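Local coordinates for penicillin-binding protein 2B (Streptococcus pneumoniae, PDB 2WAD) that probably acts as a transpeptidase, forming the peptide cross-links between adjacent glycan strands of cell wall peptidoglycan within the elongation machinery, and binds penicillin, at residues 643-648 and 671-676; 346-351 and 527-532; 250-255 and 261-266; 255-260 and 271-276; 119-122 and 126-129. All blocks are in the same frame, centred on the assembly; numbering follows the deposited sequence.

Contact 1 of 5, residues 643-648 and 671-676; sequences PQIAVA and NLYNQH. Unlike the reference sequence in segment 671-676: N674 (reference Gln), Q675 (reference Lys), H676 (reference Tyr). With ZN (zinc ion), chain F.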
# COMPACT_ATOMS: atom_id res chain seq x y z
N PRO A 643 -0.24 3.72 -26.78
CA PRO A 643 -0.98 3.34 -25.59
C PRO A 643 -0.95 4.36 -24.45
O PRO A 643 0.11 4.84 -24.04
CB PRO A 643 -0.36 2.01 -25.20
CG PRO A 643 0.20 1.45 -26.50
CD PRO A 643 0.74 2.68 -27.17
N GLN A 644 -2.12 4.65 -23.91
CA GLN A 644 -2.21 5.63 -22.83
C GLN A 644 -2.86 5.05 -21.59
O GLN A 644 -2.87 5.66 -20.51
CB GLN A 644 -2.93 6.88 -23.34
CG GLN A 644 -2.00 7.79 -24.15
CD GLN A 644 -2.77 8.65 -25.13
OE1 GLN A 644 -3.58 9.50 -24.73
NE2 GLN A 644 -2.54 8.43 -26.43
N ILE A 645 -3.39 3.84 -21.73
CA ILE A 645 -3.92 3.10 -20.58
C ILE A 645 -3.68 1.60 -20.79
O ILE A 645 -3.84 1.07 -21.90
CB ILE A 645 -5.42 3.41 -20.37
CG1 ILE A 645 -5.98 2.62 -19.19
CG2 ILE A 645 -6.22 3.07 -21.64
CD1 ILE A 645 -7.34 3.07 -18.66
N ALA A 646 -3.33 0.91 -19.72
CA ALA A 646 -3.21 -0.55 -19.71
C ALA A 646 -4.03 -1.00 -18.52
O ALA A 646 -3.94 -0.36 -17.47
CB ALA A 646 -1.76 -0.94 -19.50
N VAL A 647 -4.81 -2.07 -18.65
CA VAL A 647 -5.73 -2.46 -17.58
C VAL A 647 -5.71 -3.97 -17.36
O VAL A 647 -5.61 -4.72 -18.32
CB VAL A 647 -7.17 -1.97 -17.87
CG1 VAL A 647 -7.72 -2.64 -19.14
CG2 VAL A 647 -8.09 -2.29 -16.67
N ALA A 648 -5.81 -4.41 -16.10
CA ALA A 648 -5.98 -5.81 -15.75
C ALA A 648 -7.27 -5.99 -14.99
O ALA A 648 -7.56 -5.26 -14.04
CB ALA A 648 -4.85 -6.31 -14.86
N ASN A 671 -13.17 2.70 -22.04
CA ASN A 671 -14.08 3.73 -22.57
C ASN A 671 -14.31 4.78 -21.49
O ASN A 671 -14.37 5.96 -21.78
CB ASN A 671 -15.45 3.14 -22.92
CG ASN A 671 -15.47 2.38 -24.23
OD1 ASN A 671 -14.59 2.55 -25.06
ND2 ASN A 671 -16.52 1.59 -24.44
N LEU A 672 -14.45 4.35 -20.23
CA LEU A 672 -14.68 5.33 -19.16
C LEU A 672 -13.53 6.31 -19.10
O LEU A 672 -13.73 7.53 -19.01
CB LEU A 672 -14.86 4.66 -17.80
CG LEU A 672 -16.27 4.15 -17.47
CD1 LEU A 672 -16.29 3.16 -16.31
CD2 LEU A 672 -17.28 5.29 -17.24
N TYR A 673 -12.31 5.79 -19.20
CA TYR A 673 -11.13 6.63 -19.19
C TYR A 673 -11.03 7.59 -20.36
O TYR A 673 -10.64 8.75 -20.19
CB TYR A 673 -9.85 5.79 -19.15
CG TYR A 673 -8.63 6.63 -18.91
CD1 TYR A 673 -8.44 7.28 -17.69
CD2 TYR A 673 -7.67 6.81 -19.90
CE1 TYR A 673 -7.31 8.08 -17.46
CE2 TYR A 673 -6.54 7.58 -19.68
CZ TYR A 673 -6.37 8.21 -18.45
OH TYR A 673 -5.26 8.99 -18.24
N ASN A 674 -11.33 7.09 -21.56
CA ASN A 674 -11.34 7.90 -22.77
C ASN A 674 -12.31 9.08 -22.73
O ASN A 674 -11.97 10.18 -23.14
CB ASN A 674 -11.64 7.07 -24.02
CG ASN A 674 -11.32 7.84 -25.29
OD1 ASN A 674 -10.31 8.55 -25.36
ND2 ASN A 674 -12.19 7.74 -26.30
N GLN A 675 -13.52 8.85 -22.22
CA GLN A 675 -14.44 9.92 -21.88
C GLN A 675 -13.74 10.95 -20.98
O GLN A 675 -13.77 12.15 -21.23
CB GLN A 675 -15.62 9.30 -21.13
CG GLN A 675 -16.96 9.93 -21.40
CD GLN A 675 -18.12 9.14 -20.81
OE1 GLN A 675 -18.11 7.90 -20.80
NE2 GLN A 675 -19.13 9.85 -20.31
N HIS A 676 -13.10 10.47 -19.91
CA HIS A 676 -12.57 11.32 -18.85
C HIS A 676 -11.27 12.04 -19.21
O HIS A 676 -10.99 13.12 -18.70
CB HIS A 676 -12.42 10.49 -17.57
CG HIS A 676 -11.61 11.18 -16.51
ND1 HIS A 676 -12.17 12.03 -15.59
CD2 HIS A 676 -10.28 11.14 -16.25
CE1 HIS A 676 -11.22 12.49 -14.79
NE2 HIS A 676 -10.06 11.97 -15.17
ZN ZN F . -14.56 12.07 -15.62
O HOH W 1 -3.08 8.34 -19.77

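Contact 2 of 5, residues 346-351 and 527-532; sequences VALNPQ and QLAQYV. Unlike the reference sequence in segment 346-351: Q351 (reference Lys).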
# COMPACT_ATOMS: atom_id res chain seq x y z
N VAL A 346 -7.11 -2.87 -12.04
CA VAL A 346 -6.07 -1.88 -11.84
C VAL A 346 -5.81 -1.33 -13.23
O VAL A 346 -5.63 -2.10 -14.19
CB VAL A 346 -4.73 -2.50 -11.29
CG1 VAL A 346 -3.59 -1.47 -11.34
CG2 VAL A 346 -4.88 -2.98 -9.87
N ALA A 347 -5.84 -0.01 -13.35
CA ALA A 347 -5.52 0.66 -14.59
C ALA A 347 -4.25 1.48 -14.37
O ALA A 347 -4.14 2.20 -13.37
CB ALA A 347 -6.68 1.64 -14.98
N LEU A 348 -3.33 1.42 -15.34
CA LEU A 348 -2.06 2.16 -15.26
C LEU A 348 -1.80 2.95 -16.55
O LEU A 348 -2.24 2.52 -17.62
CB LEU A 348 -0.89 1.18 -15.10
CG LEU A 348 -0.87 0.19 -13.93
CD1 LEU A 348 0.38 -0.70 -13.97
CD2 LEU A 348 -0.95 0.92 -12.60
N ASN A 349 -1.10 4.07 -16.44
CA ASN A 349 -0.57 4.79 -17.60
C ASN A 349 0.74 4.06 -17.92
O ASN A 349 1.66 4.10 -17.11
CB ASN A 349 -0.29 6.25 -17.18
CG ASN A 349 0.33 7.11 -18.29
OD1 ASN A 349 1.03 6.62 -19.18
ND2 ASN A 349 0.08 8.41 -18.21
N PRO A 350 0.80 3.38 -19.07
CA PRO A 350 1.96 2.55 -19.45
C PRO A 350 3.18 3.39 -19.85
O PRO A 350 4.28 2.84 -19.99
CB PRO A 350 1.48 1.82 -20.71
CG PRO A 350 0.43 2.84 -21.33
CD PRO A 350 -0.25 3.41 -20.11
N GLN A 351 3.00 4.70 -20.02
CA GLN A 351 4.13 5.56 -20.41
C GLN A 351 4.92 6.02 -19.18
O GLN A 351 6.06 6.41 -19.30
CB GLN A 351 3.65 6.79 -21.21
CG GLN A 351 3.25 6.47 -22.66
CD GLN A 351 2.65 7.66 -23.43
OE1 GLN A 351 2.38 8.72 -22.85
NE2 GLN A 351 2.43 7.49 -24.74
N GLN A 527 0.34 -6.77 -10.22
CA GLN A 527 1.34 -7.48 -11.05
C GLN A 527 0.80 -7.72 -12.48
O GLN A 527 1.54 -7.57 -13.47
CB GLN A 527 1.74 -8.82 -10.41
CG GLN A 527 2.60 -8.70 -9.11
CD GLN A 527 2.89 -10.05 -8.48
OE1 GLN A 527 1.98 -10.80 -8.17
NE2 GLN A 527 4.16 -10.37 -8.27
N LEU A 528 -0.47 -8.11 -12.57
CA LEU A 528 -1.07 -8.38 -13.90
C LEU A 528 -1.28 -7.09 -14.70
O LEU A 528 -1.13 -7.11 -15.91
CB LEU A 528 -2.38 -9.20 -13.78
CG LEU A 528 -2.14 -10.63 -13.28
CD1 LEU A 528 -3.41 -11.23 -12.65
CD2 LEU A 528 -1.73 -11.48 -14.46
N ALA A 529 -1.56 -5.96 -14.04
CA ALA A 529 -1.52 -4.68 -14.75
C ALA A 529 -0.13 -4.29 -15.23
O ALA A 529 0.02 -3.75 -16.33
CB ALA A 529 -2.14 -3.55 -13.94
N GLN A 530 0.89 -4.48 -14.40
CA GLN A 530 2.25 -4.06 -14.78
C GLN A 530 2.69 -4.91 -15.97
O GLN A 530 3.41 -4.45 -16.83
CB GLN A 530 3.26 -4.30 -13.64
CG GLN A 530 4.71 -3.83 -13.95
CD GLN A 530 5.59 -3.94 -12.71
OE1 GLN A 530 5.65 -5.00 -12.08
NE2 GLN A 530 6.21 -2.83 -12.31
N TYR A 531 2.24 -6.16 -16.00
CA TYR A 531 2.62 -7.07 -17.09
C TYR A 531 2.08 -6.54 -18.42
O TYR A 531 2.84 -6.33 -19.38
CB TYR A 531 2.17 -8.50 -16.75
CG TYR A 531 1.83 -9.41 -17.92
CD1 TYR A 531 2.79 -9.73 -18.88
CD2 TYR A 531 0.57 -10.01 -18.04
CE1 TYR A 531 2.52 -10.58 -19.92
CE2 TYR A 531 0.28 -10.88 -19.09
CZ TYR A 531 1.27 -11.16 -20.03
OH TYR A 531 1.04 -12.00 -21.09
N VAL A 532 0.78 -6.27 -18.50
CA VAL A 532 0.25 -5.76 -19.77
C VAL A 532 0.78 -4.35 -20.07
O VAL A 532 0.98 -4.02 -21.26
CB VAL A 532 -1.29 -5.82 -19.90
CG1 VAL A 532 -1.96 -4.93 -18.82
CG2 VAL A 532 -1.69 -5.34 -21.29

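Contact 3 of 5, residues 250-255 and 261-266; sequences ESYLKK and DRVGTS. Unlike the reference sequence in segment 250-255: S251 (reference Ala).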
# COMPACT_ATOMS: atom_id res chain seq x y z
N GLU A 250 13.04 2.72 18.05
CA GLU A 250 14.47 2.98 17.96
C GLU A 250 14.83 3.61 16.62
O GLU A 250 15.66 4.52 16.57
CB GLU A 250 15.30 1.71 18.20
CG GLU A 250 16.78 2.00 18.48
CD GLU A 250 17.59 0.74 18.72
OE1 GLU A 250 16.98 -0.35 18.81
OE2 GLU A 250 18.84 0.84 18.82
N SER A 251 14.21 3.12 15.55
CA SER A 251 14.36 3.74 14.24
C SER A 251 14.12 5.25 14.30
O SER A 251 14.92 6.03 13.79
CB SER A 251 13.42 3.08 13.22
OG SER A 251 13.75 1.73 12.97
N TYR A 252 13.04 5.67 14.95
CA TYR A 252 12.60 7.06 14.86
C TYR A 252 13.36 8.06 15.75
O TYR A 252 13.55 9.21 15.34
CB TYR A 252 11.08 7.18 15.08
CG TYR A 252 10.19 6.35 14.17
CD1 TYR A 252 9.56 6.90 13.06
CD2 TYR A 252 9.95 5.01 14.46
CE1 TYR A 252 8.73 6.13 12.24
CE2 TYR A 252 9.13 4.23 13.65
CZ TYR A 252 8.52 4.80 12.54
OH TYR A 252 7.71 4.01 11.76
N LEU A 253 13.77 7.64 16.95
CA LEU A 253 14.61 8.48 17.82
C LEU A 253 15.93 8.76 17.10
O LEU A 253 16.43 9.89 17.08
CB LEU A 253 14.91 7.79 19.15
CG LEU A 253 13.83 7.73 20.23
CD1 LEU A 253 14.47 7.46 21.57
CD2 LEU A 253 12.99 9.00 20.27
N LYS A 254 16.47 7.68 16.53
CA LYS A 254 17.68 7.68 15.72
C LYS A 254 17.54 8.64 14.54
O LYS A 254 18.27 9.63 14.46
CB LYS A 254 17.90 6.26 15.20
CG LYS A 254 19.32 5.85 14.90
CD LYS A 254 19.37 4.35 14.66
CE LYS A 254 20.41 3.98 13.63
NZ LYS A 254 20.24 2.56 13.26
N LYS A 255 16.60 8.35 13.64
CA LYS A 255 16.41 9.19 12.46
C LYS A 255 16.32 10.67 12.83
O LYS A 255 16.68 11.53 12.03
CB LYS A 255 15.19 8.76 11.63
CG LYS A 255 15.48 7.68 10.59
CD LYS A 255 14.31 7.49 9.63
CE LYS A 255 14.58 6.38 8.63
NZ LYS A 255 13.77 6.56 7.39
N ASP A 261 6.07 12.22 18.81
CA ASP A 261 5.82 12.54 17.41
C ASP A 261 4.68 11.75 16.79
O ASP A 261 4.51 10.57 17.07
CB ASP A 261 7.08 12.32 16.57
CG ASP A 261 8.13 13.39 16.79
OD1 ASP A 261 7.86 14.36 17.54
OD2 ASP A 261 9.22 13.27 16.20
N ARG A 262 3.91 12.41 15.94
CA ARG A 262 2.89 11.72 15.17
C ARG A 262 3.37 11.36 13.78
O ARG A 262 3.73 12.24 12.99
CB ARG A 262 1.58 12.50 15.18
CG ARG A 262 1.05 12.59 16.59
CD ARG A 262 -0.38 13.03 16.60
NE ARG A 262 -0.44 14.48 16.50
CZ ARG A 262 -1.57 15.15 16.28
NH1 ARG A 262 -2.70 14.47 16.11
NH2 ARG A 262 -1.56 16.48 16.20
N VAL A 263 3.40 10.06 13.51
CA VAL A 263 4.02 9.51 12.32
C VAL A 263 3.05 8.60 11.55
O VAL A 263 2.04 8.14 12.10
CB VAL A 263 5.31 8.74 12.69
CG1 VAL A 263 6.20 9.61 13.58
CG2 VAL A 263 4.98 7.43 13.39
N GLY A 264 3.33 8.39 10.27
CA GLY A 264 2.52 7.49 9.46
C GLY A 264 2.81 6.05 9.81
O GLY A 264 3.97 5.66 9.92
N THR A 265 1.75 5.26 9.98
CA THR A 265 1.90 3.86 10.38
C THR A 265 1.39 2.89 9.33
O THR A 265 1.58 1.68 9.47
CB THR A 265 1.10 3.58 11.65
OG1 THR A 265 -0.20 4.16 11.49
CG2 THR A 265 1.78 4.22 12.86
N SER A 266 0.75 3.39 8.28
CA SER A 266 0.32 2.48 7.22
C SER A 266 0.18 3.17 5.85
O SER A 266 -0.08 4.37 5.77
CB SER A 266 -0.99 1.80 7.63
OG SER A 266 -2.03 2.77 7.70

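Contact 4 of 5, residues 255-260 and 271-276; sequences KGYSLN and QYEEVL. Unlike the reference sequence in segment 271-276: V275 (reference Thr).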
# COMPACT_ATOMS: atom_id res chain seq x y z
N LYS A 255 16.60 8.35 13.64
CA LYS A 255 16.41 9.19 12.46
C LYS A 255 16.32 10.67 12.83
O LYS A 255 16.68 11.53 12.03
CB LYS A 255 15.19 8.76 11.63
CG LYS A 255 15.48 7.68 10.59
CD LYS A 255 14.31 7.49 9.63
CE LYS A 255 14.58 6.38 8.63
NZ LYS A 255 13.77 6.56 7.39
N GLY A 256 15.86 10.96 14.04
CA GLY A 256 15.89 12.33 14.55
C GLY A 256 14.70 12.72 15.40
O GLY A 256 14.70 13.79 16.01
N TYR A 257 13.70 11.86 15.46
CA TYR A 257 12.40 12.23 16.01
C TYR A 257 12.40 12.33 17.53
O TYR A 257 13.28 11.79 18.20
CB TYR A 257 11.33 11.21 15.61
CG TYR A 257 10.93 11.22 14.16
CD1 TYR A 257 9.60 11.34 13.79
CD2 TYR A 257 11.88 11.08 13.15
CE1 TYR A 257 9.22 11.34 12.46
CE2 TYR A 257 11.51 11.07 11.82
CZ TYR A 257 10.17 11.20 11.48
OH TYR A 257 9.80 11.19 10.15
N SER A 258 11.38 13.00 18.05
CA SER A 258 11.01 12.96 19.46
C SER A 258 10.06 11.78 19.70
O SER A 258 9.63 11.11 18.75
CB SER A 258 10.36 14.28 19.88
OG SER A 258 9.70 14.17 21.12
N LEU A 259 9.72 11.55 20.96
CA LEU A 259 9.03 10.33 21.38
C LEU A 259 7.51 10.47 21.30
O LEU A 259 6.80 9.47 21.26
CB LEU A 259 9.49 9.96 22.80
CG LEU A 259 9.29 8.59 23.46
CD1 LEU A 259 9.40 7.41 22.50
CD2 LEU A 259 10.30 8.46 24.59
N ASN A 260 7.03 11.71 21.28
CA ASN A 260 5.60 11.99 21.18
C ASN A 260 5.16 12.38 19.76
O ASN A 260 4.02 12.82 19.54
CB ASN A 260 5.23 13.12 22.14
CG ASN A 260 5.99 14.39 21.85
OD1 ASN A 260 7.10 14.36 21.30
ND2 ASN A 260 5.41 15.52 22.23
N GLN A 271 4.47 5.50 3.72
CA GLN A 271 5.40 5.56 2.60
C GLN A 271 6.04 6.94 2.42
O GLN A 271 7.24 7.04 2.13
CB GLN A 271 4.70 5.11 1.32
CG GLN A 271 5.62 4.96 0.16
CD GLN A 271 6.49 3.73 0.27
OE1 GLN A 271 7.34 3.49 -0.59
NE2 GLN A 271 6.28 2.95 1.33
N TYR A 272 5.25 8.00 2.58
CA TYR A 272 5.70 9.36 2.31
C TYR A 272 5.86 10.18 3.59
O TYR A 272 5.83 11.41 3.56
CB TYR A 272 4.78 10.06 1.31
CG TYR A 272 4.91 9.45 -0.07
CD1 TYR A 272 4.12 8.39 -0.46
CD2 TYR A 272 5.90 9.89 -0.94
CE1 TYR A 272 4.26 7.80 -1.71
CE2 TYR A 272 6.04 9.32 -2.19
CZ TYR A 272 5.23 8.28 -2.57
OH TYR A 272 5.40 7.71 -3.82
N GLU A 273 6.08 9.47 4.69
CA GLU A 273 6.32 10.06 6.00
C GLU A 273 7.40 11.15 5.99
O GLU A 273 7.23 12.20 6.59
CB GLU A 273 6.66 8.96 7.02
CG GLU A 273 7.34 9.43 8.30
CD GLU A 273 6.52 10.42 9.10
OE1 GLU A 273 5.27 10.27 9.22
OE2 GLU A 273 7.14 11.36 9.64
N GLU A 274 8.52 10.90 5.33
CA GLU A 274 9.59 11.89 5.29
C GLU A 274 9.09 13.17 4.62
O GLU A 274 9.51 14.27 4.95
CB GLU A 274 10.78 11.32 4.51
CG GLU A 274 12.13 11.95 4.85
CD GLU A 274 13.15 11.87 3.72
OE1 GLU A 274 13.23 10.84 3.01
OE2 GLU A 274 13.88 12.87 3.55
N VAL A 275 8.21 13.04 3.63
CA VAL A 275 7.68 14.20 2.92
C VAL A 275 6.61 14.90 3.76
O VAL A 275 6.58 16.12 3.81
CB VAL A 275 7.08 13.82 1.55
CG1 VAL A 275 6.45 15.06 0.91
CG2 VAL A 275 8.14 13.23 0.62
N LEU A 276 5.75 14.14 4.42
CA LEU A 276 4.59 14.73 5.09
C LEU A 276 4.94 15.37 6.44
O LEU A 276 4.30 16.34 6.86
CB LEU A 276 3.47 13.69 5.24
CG LEU A 276 2.84 13.10 3.97
CD1 LEU A 276 2.19 11.76 4.29
CD2 LEU A 276 1.85 14.04 3.32

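Contact 5 of 5, residues 119-122 and 126-129; sequences YYLA and IYKK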
# COMPACT_ATOMS: atom_id res chain seq x y z
N TYR A 119 5.89 8.13 41.07
CA TYR A 119 5.10 8.93 42.01
C TYR A 119 5.52 8.66 43.45
O TYR A 119 5.64 9.57 44.27
CB TYR A 119 3.61 8.61 41.85
CG TYR A 119 2.73 9.37 42.81
CD1 TYR A 119 2.30 10.66 42.52
CD2 TYR A 119 2.32 8.80 44.01
CE1 TYR A 119 1.50 11.36 43.40
CE2 TYR A 119 1.50 9.49 44.88
CZ TYR A 119 1.10 10.77 44.57
OH TYR A 119 0.30 11.48 45.43
N TYR A 120 5.74 7.39 43.77
CA TYR A 120 6.07 6.99 45.13
C TYR A 120 7.42 7.56 45.58
O TYR A 120 7.58 8.00 46.72
CB TYR A 120 6.05 5.46 45.24
CG TYR A 120 6.50 4.94 46.59
CD1 TYR A 120 5.72 5.11 47.72
CD2 TYR A 120 7.72 4.27 46.72
CE1 TYR A 120 6.14 4.65 48.95
CE2 TYR A 120 8.15 3.80 47.96
CZ TYR A 120 7.35 3.99 49.06
OH TYR A 120 7.77 3.53 50.28
N LEU A 121 8.38 7.55 44.66
CA LEU A 121 9.73 8.02 44.93
C LEU A 121 9.81 9.55 44.96
O LEU A 121 10.80 10.12 45.42
CB LEU A 121 10.71 7.46 43.91
CG LEU A 121 10.90 5.94 43.85
CD1 LEU A 121 11.91 5.58 42.79
CD2 LEU A 121 11.28 5.36 45.20
N ALA A 122 8.76 10.20 44.47
CA ALA A 122 8.70 11.65 44.40
C ALA A 122 8.93 12.31 45.75
O ALA A 122 9.40 13.44 45.80
CB ALA A 122 7.36 12.09 43.83
N ILE A 126 11.41 9.67 51.20
CA ILE A 126 11.17 8.33 50.67
C ILE A 126 12.21 7.90 49.63
O ILE A 126 12.63 6.74 49.59
CB ILE A 126 9.75 8.18 50.09
CG1 ILE A 126 8.69 8.55 51.13
CG2 ILE A 126 9.51 6.77 49.59
CD1 ILE A 126 8.47 7.51 52.21
N TYR A 127 12.64 8.82 48.77
CA TYR A 127 13.65 8.47 47.79
C TYR A 127 14.99 8.14 48.46
O TYR A 127 15.68 7.19 48.07
CB TYR A 127 13.81 9.55 46.73
CG TYR A 127 14.90 9.20 45.74
CD1 TYR A 127 14.75 8.13 44.88
CD2 TYR A 127 16.10 9.92 45.70
CE1 TYR A 127 15.75 7.78 43.99
CE2 TYR A 127 17.10 9.58 44.81
CZ TYR A 127 16.92 8.50 43.96
OH TYR A 127 17.89 8.13 43.06
N LYS A 128 15.37 8.93 49.46
CA LYS A 128 16.58 8.66 50.23
C LYS A 128 16.45 7.32 50.96
O LYS A 128 17.24 6.41 50.75
CB LYS A 128 16.85 9.79 51.22
CG LYS A 128 17.87 9.47 52.29
CD LYS A 128 18.19 10.66 53.18
CE LYS A 128 17.40 10.60 54.47
NZ LYS A 128 17.84 11.65 55.44
N LYS A 129 15.42 7.20 51.79
CA LYS A 129 15.17 6.00 52.56
C LYS A 129 15.19 4.71 51.74
O LYS A 129 15.62 3.68 52.24
CB LYS A 129 13.84 6.12 53.30
CG LYS A 129 13.79 5.47 54.67
CD LYS A 129 12.37 5.52 55.20
CE LYS A 129 11.41 4.80 54.26
NZ LYS A 129 10.00 5.27 54.44

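Contact 1 of 5, residues 643-648 and 671-676
I645 lays its CD1 methyl against the root of the Y673 side chain, 3.7 Å from Y673 CB. The same methyl lies 3.8 Å from Y673 CG and 4.0 Å from Y673 CD2, so it reaches the ring at a slant where the ring joins its stem. Further back, I645 CB is 4.1 Å from Y673 CD2. The two side chains therefore run alongside one another in opposite senses, I645 reaching from strand to helix and Y673 from helix to strand. I645 has CG1 anti to the backbone N (chi1 179°) and continues extended through CD1, which gives it the length to span the gap. At the far end of the ring the link becomes polar. A water bridges strand and helix: it donates to Q644 O over 2.8 Å and lies 2.7 Å from Y673 OH. A classic beta bulge opens strand 645-650: Q644 and I645 share A638 as their partner on the next strand. F316 meets the Y673 ring edge-to-face, and L356 and M679 pack on both I645 and Y673. One turn beyond Y673, H676 ND1 binds a zinc ion at 2.4 Å. A C-terminal helix lying beside helix 314-334, the first helix of the transpeptidase domain, against one face of an antiparallel sheet is typical of the penicillin-binding transpeptidase fold.

Contact 2 of 5, residues 346-351 and 527-532
This is an apolar helix-on-sheet contact in the transpeptidase domain, where the end of strand 342-348 packs against helix 525-536. The axes of 346-348 and 527-532 approach to 8.1 Å and cross at -33°, their directions being nearer parallel than antiparallel. So close an approach rests on A529, whose short side chain points at the strand between two branched ones. Its CB lies 3.6 Å from V346 CG1 and 3.8 Å from L348 CD1, so one methyl carbon is gripped by two residues of the same strand face. V346 has CG1 anti to the backbone N (chi1 169°), and this is the branch that touches. L348 CD1 also reaches the helix backbone, 3.8 Å from Q530 N. No hydrogen bond crosses the interface. Just after the strand, N349 OD1 accepts from Q351 N over 2.9 Å, an Asx turn where the chain begins to turn back toward the neighbouring antiparallel strand 355-363. The neighbours continue the same pattern: A648 of the adjoining strand 645-650 also packs on A529, while farther along the helix Y531 packs on helix 389-398 and bonds through OH to V387 O, beside S386, the probable acyl-ester residue, so helix 525-536 lies between the sheet and helix 389-398.

Contact 3 of 5, residues 250-255 and 261-266
Y252 and V263 carry this contact, with G264 adding a small share, and the 90 Å² they bury between the segments is modest. V263 CG2 is the methyl that touches, 4.1 Å from Y252 CE1, meeting the ring at a slant. The two side chains approach on skewed lines, the tyrosine extending from the helix and the valine rising from the extended chain. In V263, CG2 lies between the backbone N and the carbonyl carbon, with CG1 anti to the carbonyl carbon (chi1 -50°), and this rotation turns CG2 to the Y252 ring while CG1 faces Y257. The Y252 ring projects from helix 249-255 far enough that its OH comes to 4.5 Å from G264 O, a distance that marks proximity and no hydrogen bond. The site belongs to the dimerisation-family part of the chain, where helix 249-255 ends at K255, G256 being the first residue to leave helical angles, and the chain doubles back as an extended loop before helix 267-271. Backbone hydrogen bonds join V263 to S238 and T265 to S236, tying this segment to the chain at 236-238. L244 packs on both Y252 and V263, making a three-residue apolar cluster. At the start of the segment, D261 OD2 forms a salt bridge with R280 NH2 and also accepts from S258 N.

Contact 4 of 5, residues 255-260 and 271-276
Y257 sends its side chain from the loop after helix 249-255 to E273, and only the outer half of the ring meets it. CB already points toward segment 271-276, and CG, anti to the carbonyl carbon (chi1 -71°), carries the ring on in that direction. Along one side of the ring, CE1 lies 3.6 Å from V263 CG1, outside both segments, and 3.5 Å from E273 OE2. CZ is likewise 3.5 Å from E273 OE2, and the oxygen lies at the ring edge, in its plane. The tip completes the approach: Y257 OH donates to E273 OE2 over 2.7 Å, on the anti side of the carboxylate and 19° out of its plane. Ring and carboxylate planes are 56° apart. E273 arrives from the opposite direction with its chain bent at chi2, which folds the carboxylate back to the hydroxyl. Its other oxygen, OE1, forms a salt bridge with R60 NH2 and accepts from G264 N. That arginine probably keeps the buried carboxylate ionised. E273 is the first residue after the N-cap Y272. Its carboxylate, bonded to Y257, R60 and G264 N, joins the loop, the extended segment 261-266 and the short helix 273-276 of this N-terminal, dimerisation-family region.

Contact 5 of 5, residues 119-122 and 126-129
The Y120 ring carries I126 on one face, while the Y127 ring is met at a slant by L121. Over the first ring, I126 CG2 stands 3.5 Å above the plane and 3.9 Å from the ring centroid, 26° off the normal, which is CH-pi geometry. It is offset toward the hydroxyl end: I126 CG2 is 3.6 Å from Y120 CZ, 3.7 Å from Y120 CE2 and 3.7 Å from Y120 OH. The two side chains cross at nearly a right angle, the ring lying across the isoleucine. With CG anti to the backbone N (chi1 175°), the Y120 ring end reaches toward the second helix, although its CB does not point there, and CG2 is the I126 branch that lands on it. On the second pair, L121 CB lies 4.2 Å from Y127 CD1, and L121 O lies 3.3 Å from Y127 CB, so backbone and side chain both close on the tyrosine. L121 and Y127 are the nearest residues across the turn, with CA atoms 4.9 Å apart. L121 continues onto V157 and D158, and Y127 onto N154, all in helix 150-159, while Y120 also touches L165 and Y167. These are two consecutive helices, 113-121 and 124-131, packed against each other across a very short connection, in the dimerisation-family region far out from the centre of the chain.

How the contacts relate
From the N terminus, contact 5 closes the shortest loop, across the turn between helices 113-121 and 124-131, and stands apart, its centre about 34 Å from that of contact 3. Contacts 3 and 4 share K255 and cross along the chain: their segments alternate, and their centres lie about 5 Å apart; together they tie helix 249-255, the loop after it and helix 273-276. Contact 2 then spans 346-351 to 527-532, a long excursion through the transpeptidase domain. Contact 1 follows in series, closing the loop from strand 645-650 to the C-terminal helix 661-676. Contacts 1 and 2 meet through paired strands 342-348 and 645-650, A646 O lying 2.8 Å from L348 N.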